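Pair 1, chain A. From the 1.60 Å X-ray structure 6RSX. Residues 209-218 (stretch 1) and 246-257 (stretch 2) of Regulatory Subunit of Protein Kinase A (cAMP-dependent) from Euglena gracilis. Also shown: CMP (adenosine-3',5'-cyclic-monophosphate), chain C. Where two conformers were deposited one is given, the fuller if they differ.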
# COMPACT_ATOMS: atom_id res chain seq x y z
N ILE A 209 -3.92 16.74 -2.01
CA ILE A 209 -4.46 16.79 -3.37
C ILE A 209 -4.85 18.23 -3.69
O ILE A 209 -4.40 18.80 -4.68
CB ILE A 209 -5.65 15.84 -3.55
CG1 ILE A 209 -5.21 14.40 -3.27
CG2 ILE A 209 -6.19 15.98 -4.96
CD1 ILE A 209 -6.38 13.44 -3.13
N ASP A 210 -5.72 18.82 -2.87
CA ASP A 210 -6.08 20.22 -3.03
C ASP A 210 -6.23 20.83 -1.65
O ASP A 210 -6.41 20.13 -0.65
CB ASP A 210 -7.38 20.39 -3.86
CG ASP A 210 -8.54 19.58 -3.33
OD1 ASP A 210 -9.20 20.03 -2.37
OD2 ASP A 210 -8.83 18.50 -3.89
N GLY A 211 -6.11 22.15 -1.59
CA GLY A 211 -6.21 22.84 -0.32
C GLY A 211 -4.88 23.39 0.14
O GLY A 211 -3.94 23.62 -0.63
N LYS A 212 -4.79 23.59 1.45
CA LYS A 212 -3.68 24.36 2.02
C LYS A 212 -3.56 23.97 3.49
O LYS A 212 -4.58 23.79 4.16
CB LYS A 212 -3.95 25.87 1.89
CG LYS A 212 -2.87 26.77 2.51
CD LYS A 212 -3.39 28.19 2.73
CE LYS A 212 -2.67 29.18 1.83
NZ LYS A 212 -2.85 28.79 0.41
N MET A 213 -2.32 23.78 3.95
CA MET A 213 -2.04 23.50 5.36
C MET A 213 -1.09 24.54 5.95
O MET A 213 -0.09 24.91 5.33
CB MET A 213 -1.38 22.14 5.57
CG MET A 213 -2.21 20.93 5.09
SD MET A 213 -3.53 20.56 6.22
CE MET A 213 -4.41 19.34 5.20
N LYS A 214 -1.36 24.97 7.17
CA LYS A 214 -0.36 25.70 7.94
C LYS A 214 0.46 24.71 8.76
O LYS A 214 -0.10 23.78 9.34
CB LYS A 214 -1.03 26.71 8.87
CG LYS A 214 -1.64 27.91 8.18
CD LYS A 214 -2.12 28.89 9.25
CE LYS A 214 -2.65 30.19 8.68
NZ LYS A 214 -3.19 31.09 9.75
N VAL A 215 1.78 24.94 8.82
CA VAL A 215 2.69 24.19 9.68
C VAL A 215 3.08 25.13 10.81
O VAL A 215 3.77 26.12 10.56
CB VAL A 215 3.94 23.72 8.93
CG1 VAL A 215 4.81 22.82 9.81
CG2 VAL A 215 3.53 22.93 7.63
N ASN A 216 2.65 24.80 12.03
CA ASN A 216 2.83 25.65 13.21
C ASN A 216 3.72 24.96 14.24
O ASN A 216 3.67 23.74 14.41
CB ASN A 216 1.48 25.97 13.85
CG ASN A 216 0.59 26.78 12.95
OD1 ASN A 216 1.07 27.48 12.05
ND2 ASN A 216 -0.72 26.70 13.19
N GLN A 217 4.50 25.74 14.98
CA GLN A 217 5.43 25.16 15.93
C GLN A 217 5.50 26.12 17.10
O GLN A 217 5.43 27.33 16.89
CB GLN A 217 6.79 24.98 15.27
CG GLN A 217 7.81 24.17 16.01
CD GLN A 217 9.06 24.02 15.16
OE1 GLN A 217 9.71 25.02 14.85
NE2 GLN A 217 9.37 22.80 14.76
N THR A 218 5.58 25.57 18.30
CA THR A 218 5.67 26.40 19.51
C THR A 218 7.12 26.68 19.88
O THR A 218 8.00 25.82 19.75
CB THR A 218 4.98 25.72 20.68
OG1 THR A 218 5.73 24.56 21.07
CG2 THR A 218 3.59 25.30 20.28
N CYS A 246 5.79 14.12 16.40
CA CYS A 246 5.73 15.16 15.37
C CYS A 246 6.36 16.45 15.88
O CYS A 246 6.09 16.87 17.00
CB CYS A 246 4.28 15.42 14.98
SG CYS A 246 3.48 13.98 14.17
N VAL A 247 7.21 17.07 15.04
CA VAL A 247 7.90 18.29 15.46
C VAL A 247 7.07 19.53 15.21
O VAL A 247 7.52 20.65 15.53
CB VAL A 247 9.28 18.42 14.78
CG1 VAL A 247 10.11 17.17 15.01
CG2 VAL A 247 9.13 18.72 13.27
N ALA A 248 5.87 19.38 14.68
CA ALA A 248 5.04 20.51 14.32
C ALA A 248 3.58 20.09 14.23
O ALA A 248 3.24 18.91 14.11
CB ALA A 248 5.51 21.15 13.01
N THR A 249 2.72 21.09 14.26
CA THR A 249 1.30 20.90 14.07
C THR A 249 0.95 21.29 12.64
O THR A 249 1.41 22.32 12.14
CB THR A 249 0.54 21.74 15.09
OG1 THR A 249 0.94 21.30 16.39
CG2 THR A 249 -0.97 21.57 14.94
N VAL A 250 0.22 20.43 11.94
CA VAL A 250 -0.24 20.73 10.60
C VAL A 250 -1.76 20.86 10.66
O VAL A 250 -2.45 19.94 11.13
CB VAL A 250 0.22 19.66 9.60
CG1 VAL A 250 -0.21 20.02 8.16
CG2 VAL A 250 1.74 19.48 9.69
N VAL A 251 -2.27 22.00 10.18
CA VAL A 251 -3.68 22.35 10.34
C VAL A 251 -4.24 22.85 9.01
O VAL A 251 -3.60 23.64 8.30
CB VAL A 251 -3.83 23.41 11.47
CG1 VAL A 251 -3.09 24.67 11.09
CG2 VAL A 251 -5.28 23.69 11.76
N SER A 252 -5.43 22.36 8.66
CA SER A 252 -6.02 22.75 7.39
C SER A 252 -6.41 24.22 7.42
O SER A 252 -6.85 24.75 8.45
CB SER A 252 -7.24 21.86 7.08
OG SER A 252 -7.68 22.07 5.74
N GLU A 253 -6.21 24.90 6.30
CA GLU A 253 -6.61 26.30 6.11
C GLU A 253 -7.66 26.26 5.02
O GLU A 253 -7.34 26.07 3.84
CB GLU A 253 -5.41 27.18 5.75
CG GLU A 253 -5.76 28.64 5.52
CD GLU A 253 -5.66 29.49 6.79
OE1 GLU A 253 -6.32 29.16 7.80
OE2 GLU A 253 -4.90 30.48 6.78
N GLY A 254 -8.92 26.41 5.42
CA GLY A 254 -10.00 26.08 4.51
C GLY A 254 -10.11 24.58 4.39
O GLY A 254 -9.49 23.83 5.14
N VAL A 255 -10.93 24.14 3.43
CA VAL A 255 -11.14 22.72 3.19
C VAL A 255 -9.98 22.17 2.38
O VAL A 255 -9.54 22.78 1.40
CB VAL A 255 -12.49 22.49 2.48
CG1 VAL A 255 -12.61 21.02 2.07
CG2 VAL A 255 -13.62 22.89 3.41
N SER A 256 -9.48 21.01 2.79
CA SER A 256 -8.37 20.37 2.10
C SER A 256 -8.73 18.91 1.87
O SER A 256 -9.38 18.28 2.71
CB SER A 256 -7.08 20.45 2.91
OG SER A 256 -6.66 21.79 2.99
N HIS A 257 -8.27 18.38 0.74
CA HIS A 257 -8.42 16.96 0.43
C HIS A 257 -7.05 16.32 0.31
O HIS A 257 -6.19 16.82 -0.42
CB HIS A 257 -9.22 16.75 -0.85
CG HIS A 257 -10.59 17.30 -0.76
ND1 HIS A 257 -10.90 18.56 -1.20
CD2 HIS A 257 -11.73 16.78 -0.26
CE1 HIS A 257 -12.19 18.79 -0.99
NE2 HIS A 257 -12.71 17.72 -0.42
P CMP C . 6.37 15.37 11.32
O1P CMP C . 5.99 13.78 11.33
O2P CMP C . 7.38 15.81 12.31
O5' CMP C . 5.04 16.17 11.70
C5' CMP C . 4.93 17.55 11.35
C4' CMP C . 5.42 17.71 9.93
O4' CMP C . 5.46 19.06 9.44
C3' CMP C . 6.81 17.22 9.63
O3' CMP C . 6.95 15.81 9.81
C2' CMP C . 6.99 17.71 8.20
O2' CMP C . 6.34 16.79 7.31
C1' CMP C . 6.16 19.02 8.21
N9 CMP C . 6.96 20.23 8.02
C8 CMP C . 6.74 21.14 7.06
N7 CMP C . 7.65 22.10 7.20
C5 CMP C . 8.40 21.79 8.27
C6 CMP C . 9.45 22.46 8.84
N6 CMP C . 10.10 23.68 8.47
N1 CMP C . 10.07 21.95 9.89
C2 CMP C . 9.63 20.78 10.41
N3 CMP C . 8.58 20.10 9.85
C4 CMP C . 7.98 20.64 8.79
O HOH W 1 -9.67 22.36 -1.39

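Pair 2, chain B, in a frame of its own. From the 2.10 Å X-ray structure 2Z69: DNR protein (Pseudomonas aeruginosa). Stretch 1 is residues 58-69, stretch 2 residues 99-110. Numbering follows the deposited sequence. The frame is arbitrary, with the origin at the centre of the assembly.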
# COMPACT_ATOMS: atom_id res chain seq x y z
N TYR B 58 -3.52 20.45 -0.08
CA TYR B 58 -4.34 20.67 1.09
C TYR B 58 -5.19 21.91 0.84
O TYR B 58 -4.67 22.97 0.44
CB TYR B 58 -3.45 20.87 2.30
CG TYR B 58 -4.18 21.17 3.57
CD1 TYR B 58 -4.35 22.49 3.97
CD2 TYR B 58 -4.69 20.16 4.36
CE1 TYR B 58 -5.00 22.82 5.12
CE2 TYR B 58 -5.36 20.47 5.57
CZ TYR B 58 -5.50 21.82 5.92
OH TYR B 58 -6.14 22.21 7.04
N LEU B 59 -6.50 21.79 1.06
CA LEU B 59 -7.42 22.90 0.83
C LEU B 59 -7.56 23.75 2.10
O LEU B 59 -8.22 23.36 3.08
CB LEU B 59 -8.80 22.36 0.35
CG LEU B 59 -9.89 23.30 -0.15
CD1 LEU B 59 -9.39 24.26 -1.19
CD2 LEU B 59 -11.09 22.48 -0.67
N ILE B 60 -6.91 24.91 2.10
CA ILE B 60 -6.95 25.78 3.28
C ILE B 60 -8.37 26.33 3.41
O ILE B 60 -9.01 26.17 4.43
CB ILE B 60 -5.91 26.92 3.22
CG1 ILE B 60 -4.48 26.36 3.06
CG2 ILE B 60 -6.04 27.85 4.44
CD1 ILE B 60 -3.60 27.28 2.20
N SER B 61 -8.88 26.93 2.32
CA SER B 61 -10.20 27.58 2.38
C SER B 61 -10.83 27.36 1.04
O SER B 61 -10.13 27.29 0.01
CB SER B 61 -10.04 29.09 2.66
OG SER B 61 -9.38 29.74 1.57
N GLY B 62 -12.15 27.25 1.02
CA GLY B 62 -12.85 27.11 -0.25
C GLY B 62 -13.38 25.70 -0.44
O GLY B 62 -13.66 25.01 0.55
N CYS B 63 -13.48 25.28 -1.71
CA CYS B 63 -14.19 24.04 -2.09
C CYS B 63 -13.85 23.64 -3.53
O CYS B 63 -13.91 24.45 -4.44
CB CYS B 63 -15.70 24.23 -1.91
SG CYS B 63 -16.76 22.79 -2.33
N VAL B 64 -13.46 22.38 -3.73
CA VAL B 64 -12.91 21.92 -5.04
C VAL B 64 -13.72 20.70 -5.49
O VAL B 64 -14.02 19.83 -4.67
CB VAL B 64 -11.43 21.56 -4.88
CG1 VAL B 64 -10.95 20.59 -5.95
CG2 VAL B 64 -10.56 22.86 -4.86
N LYS B 65 -14.15 20.66 -6.75
CA LYS B 65 -14.80 19.46 -7.26
C LYS B 65 -13.86 18.68 -8.19
O LYS B 65 -13.02 19.28 -8.92
CB LYS B 65 -16.13 19.78 -7.97
CG LYS B 65 -16.00 20.52 -9.31
CD LYS B 65 -17.29 20.42 -10.11
CE LYS B 65 -17.18 21.30 -11.37
NZ LYS B 65 -18.39 21.30 -12.28
N ILE B 66 -13.97 17.36 -8.17
CA ILE B 66 -13.06 16.51 -8.95
C ILE B 66 -13.86 15.59 -9.87
O ILE B 66 -14.72 14.87 -9.41
CB ILE B 66 -12.08 15.70 -7.99
CG1 ILE B 66 -11.32 16.69 -7.07
CG2 ILE B 66 -11.14 14.77 -8.80
CD1 ILE B 66 -10.24 16.10 -6.31
N TYR B 67 -13.58 15.62 -11.17
CA TYR B 67 -14.40 14.95 -12.20
C TYR B 67 -13.59 14.53 -13.42
O TYR B 67 -12.54 15.12 -13.69
CB TYR B 67 -15.53 15.88 -12.68
CG TYR B 67 -15.06 17.17 -13.37
CD1 TYR B 67 -14.74 18.28 -12.63
CD2 TYR B 67 -14.95 17.26 -14.78
CE1 TYR B 67 -14.31 19.46 -13.23
CE2 TYR B 67 -14.52 18.45 -15.39
CZ TYR B 67 -14.21 19.55 -14.59
OH TYR B 67 -13.79 20.75 -15.11
N ARG B 68 -14.06 13.53 -14.17
CA ARG B 68 -13.52 13.27 -15.51
C ARG B 68 -14.57 13.64 -16.56
O ARG B 68 -15.76 13.27 -16.45
CB ARG B 68 -13.17 11.79 -15.72
CG ARG B 68 -12.35 11.12 -14.61
CD ARG B 68 -12.77 9.65 -14.49
NE ARG B 68 -11.76 8.78 -13.88
CZ ARG B 68 -11.14 7.78 -14.51
NH1 ARG B 68 -11.41 7.51 -15.78
NH2 ARG B 68 -10.24 7.04 -13.88
N LEU B 69 -14.12 14.35 -17.60
CA LEU B 69 -14.97 14.72 -18.71
C LEU B 69 -14.96 13.59 -19.72
O LEU B 69 -13.91 13.03 -20.04
CB LEU B 69 -14.48 16.02 -19.35
N TYR B 99 -2.45 13.13 -13.94
CA TYR B 99 -3.76 13.24 -13.30
C TYR B 99 -4.81 12.53 -14.13
O TYR B 99 -4.93 12.77 -15.33
CB TYR B 99 -4.16 14.72 -13.08
CG TYR B 99 -3.31 15.39 -12.03
CD1 TYR B 99 -3.42 15.05 -10.69
CD2 TYR B 99 -2.40 16.39 -12.38
CE1 TYR B 99 -2.60 15.66 -9.71
CE2 TYR B 99 -1.60 17.00 -11.45
CZ TYR B 99 -1.70 16.64 -10.11
OH TYR B 99 -0.89 17.29 -9.18
N VAL B 100 -5.57 11.65 -13.49
CA VAL B 100 -6.65 10.90 -14.14
C VAL B 100 -8.02 11.61 -14.03
O VAL B 100 -9.04 11.03 -14.38
CB VAL B 100 -6.79 9.51 -13.47
CG1 VAL B 100 -5.56 8.66 -13.74
CG2 VAL B 100 -6.96 9.69 -11.97
N ALA B 101 -8.04 12.84 -13.50
CA ALA B 101 -9.25 13.66 -13.38
C ALA B 101 -8.85 15.13 -13.30
O ALA B 101 -7.66 15.43 -13.15
CB ALA B 101 -10.05 13.28 -12.11
N THR B 102 -9.83 16.03 -13.35
CA THR B 102 -9.64 17.49 -13.27
C THR B 102 -10.18 17.93 -11.93
O THR B 102 -11.16 17.37 -11.46
CB THR B 102 -10.50 18.17 -14.38
OG1 THR B 102 -10.03 17.73 -15.67
CG2 THR B 102 -10.50 19.66 -14.32
N ALA B 103 -9.56 18.93 -11.33
CA ALA B 103 -10.00 19.48 -10.03
C ALA B 103 -10.23 20.96 -10.29
O ALA B 103 -9.34 21.63 -10.83
CB ALA B 103 -8.93 19.30 -8.99
N GLN B 104 -11.42 21.45 -9.93
CA GLN B 104 -11.83 22.82 -10.24
C GLN B 104 -12.40 23.46 -8.99
O GLN B 104 -13.21 22.85 -8.30
CB GLN B 104 -12.92 22.84 -11.34
CG GLN B 104 -13.28 24.25 -11.87
CD GLN B 104 -14.29 24.22 -13.04
OE1 GLN B 104 -14.29 25.08 -13.92
NE2 GLN B 104 -15.09 23.22 -13.06
N ALA B 105 -12.03 24.69 -8.71
CA ALA B 105 -12.57 25.40 -7.56
C ALA B 105 -14.01 25.78 -7.88
O ALA B 105 -14.30 26.28 -8.97
CB ALA B 105 -11.74 26.65 -7.28
N VAL B 106 -14.92 25.50 -6.96
CA VAL B 106 -16.30 25.93 -7.13
C VAL B 106 -16.61 27.25 -6.39
O VAL B 106 -17.67 27.81 -6.60
CB VAL B 106 -17.31 24.85 -6.73
CG1 VAL B 106 -16.89 23.47 -7.28
CG2 VAL B 106 -17.43 24.81 -5.28
N VAL B 107 -15.68 27.73 -5.55
CA VAL B 107 -15.70 29.09 -4.94
C VAL B 107 -14.23 29.58 -4.87
O VAL B 107 -13.33 28.77 -5.06
CB VAL B 107 -16.30 29.11 -3.51
CG1 VAL B 107 -17.78 28.70 -3.52
CG2 VAL B 107 -15.52 28.21 -2.60
N PRO B 108 -13.99 30.89 -4.60
CA PRO B 108 -12.60 31.33 -4.39
C PRO B 108 -11.95 30.46 -3.33
O PRO B 108 -12.53 30.27 -2.25
CB PRO B 108 -12.76 32.75 -3.86
CG PRO B 108 -14.06 33.25 -4.52
CD PRO B 108 -14.95 32.00 -4.46
N SER B 109 -10.76 29.93 -3.64
CA SER B 109 -10.14 28.92 -2.77
C SER B 109 -8.65 29.22 -2.59
O SER B 109 -8.03 29.90 -3.42
CB SER B 109 -10.34 27.50 -3.39
OG SER B 109 -11.74 27.21 -3.55
N GLN B 110 -8.08 28.69 -1.52
CA GLN B 110 -6.66 28.80 -1.30
C GLN B 110 -6.12 27.44 -0.90
O GLN B 110 -6.73 26.74 -0.09
CB GLN B 110 -6.33 29.87 -0.23
CG GLN B 110 -4.85 30.17 -0.17
CD GLN B 110 -4.50 31.35 0.72
OE1 GLN B 110 -4.77 31.32 1.91
NE2 GLN B 110 -3.88 32.38 0.15
O HOH W 2 -7.45 31.30 2.75
O HOH W 3 -10.80 31.27 -0.16
O HOH W 4 -11.53 15.72 -16.57

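Pair 1 and pair 2 build the same object: two antiparallel strands, 155° apart in direction in pair 1 and 153° in pair 2, whose register slips by two residues so that a short second ladder forms beyond a loop. Fourteen central residues superpose to 0.4 Å. The backbone hydrogen bonds repeat one for one. K214(A) N donates to V251(A) O at 2.8 Å, as K65(B) N does to Q104(B) O at 2.8 Å; past the slip, H257(A) N reaches D210(A) O and Q110(B) N reaches S61(B) O, both at 2.9 Å.

The slip itself has the strictest rule. G211(A) and G62(B) coincide, with phi near 108° in both, and each lies against a serine: G211(A) CA is 3.5 Å from S256(A) OG, and G62(B) CA is 3.5 Å from S109(B) OG. A CB on either glycine would fall within 2.3 Å of that hydroxyl oxygen and also jam against the preceding carbonyl. The serine accepts a backbone hydrogen bond in both pairs, from K212(A) N to S256(A) OG at 3.0 Å and from C63(B) N to S109(B) OG at 3.2 Å. Its own proton goes to different acceptors: S256(A) OG donates to S252(A) OG at 2.9 Å, whereas S109(B) OG donates to V107(B) O at 2.7 Å. The match of S252(A) is A105(B), which has no hydroxyl to offer.

On the buried face, M213(A) packs its CB 3.5 Å from V250(A) CG1, and its CE extends to 3.7 Å from S256(A) CB. The matched V64(B) is shorter and meets a smaller partner, with V64(B) CG1 3.9 Å from A103(B) CB. At the next inward position, V215(A) CG1 touches A248(A) CB at 3.7 Å, and I66(B) CG2 touches A101(B) CB at 3.8 Å. Alanine matches alanine here, and bulk is traded between the neighbours: V215(A) is matched by the larger I66(B), V250(A) by the smaller A103(B), and I66(B) CG1 lies 4.0 Å from A103(B) CB. In pair 1 this face also meets the bound cyclic AMP, with V215(A) CG2 3.7 Å from CMP C8.

The other face keeps a lysine and a threonine in both pairs and differs around them. T249(A) and T102(B) nearly coincide, but N216(A) is matched by Y67(B), whose ring lays one face over T102(B) CB, 4.2 Å from CB to the ring centroid. The matched lysines take different rotamers, chi1 m in K214(A) and p in K65(B). K214(A) NZ forms a salt bridge with E253(A) OE2 at 3.5 Å; that glutamate is matched by V106(B), and K65(B) CG packs against V106(B) CG1 at 3.7 Å.

Beyond the slip, H257(A) ND1 donates directly to D210(A) OD1 at 2.5 Å. In pair 2 the matched S61(B) and Q110(B) are instead joined through a water, 2.7 Å from S61(B) OG and 2.8 Å from Q110(B) OE1. The lesson is to fix glycine and serine at the slip, and to read the lysine-and-threonine face through the specific contacts each pair makes there: a salt bridge in pair 1, a ring over threonine in pair 2.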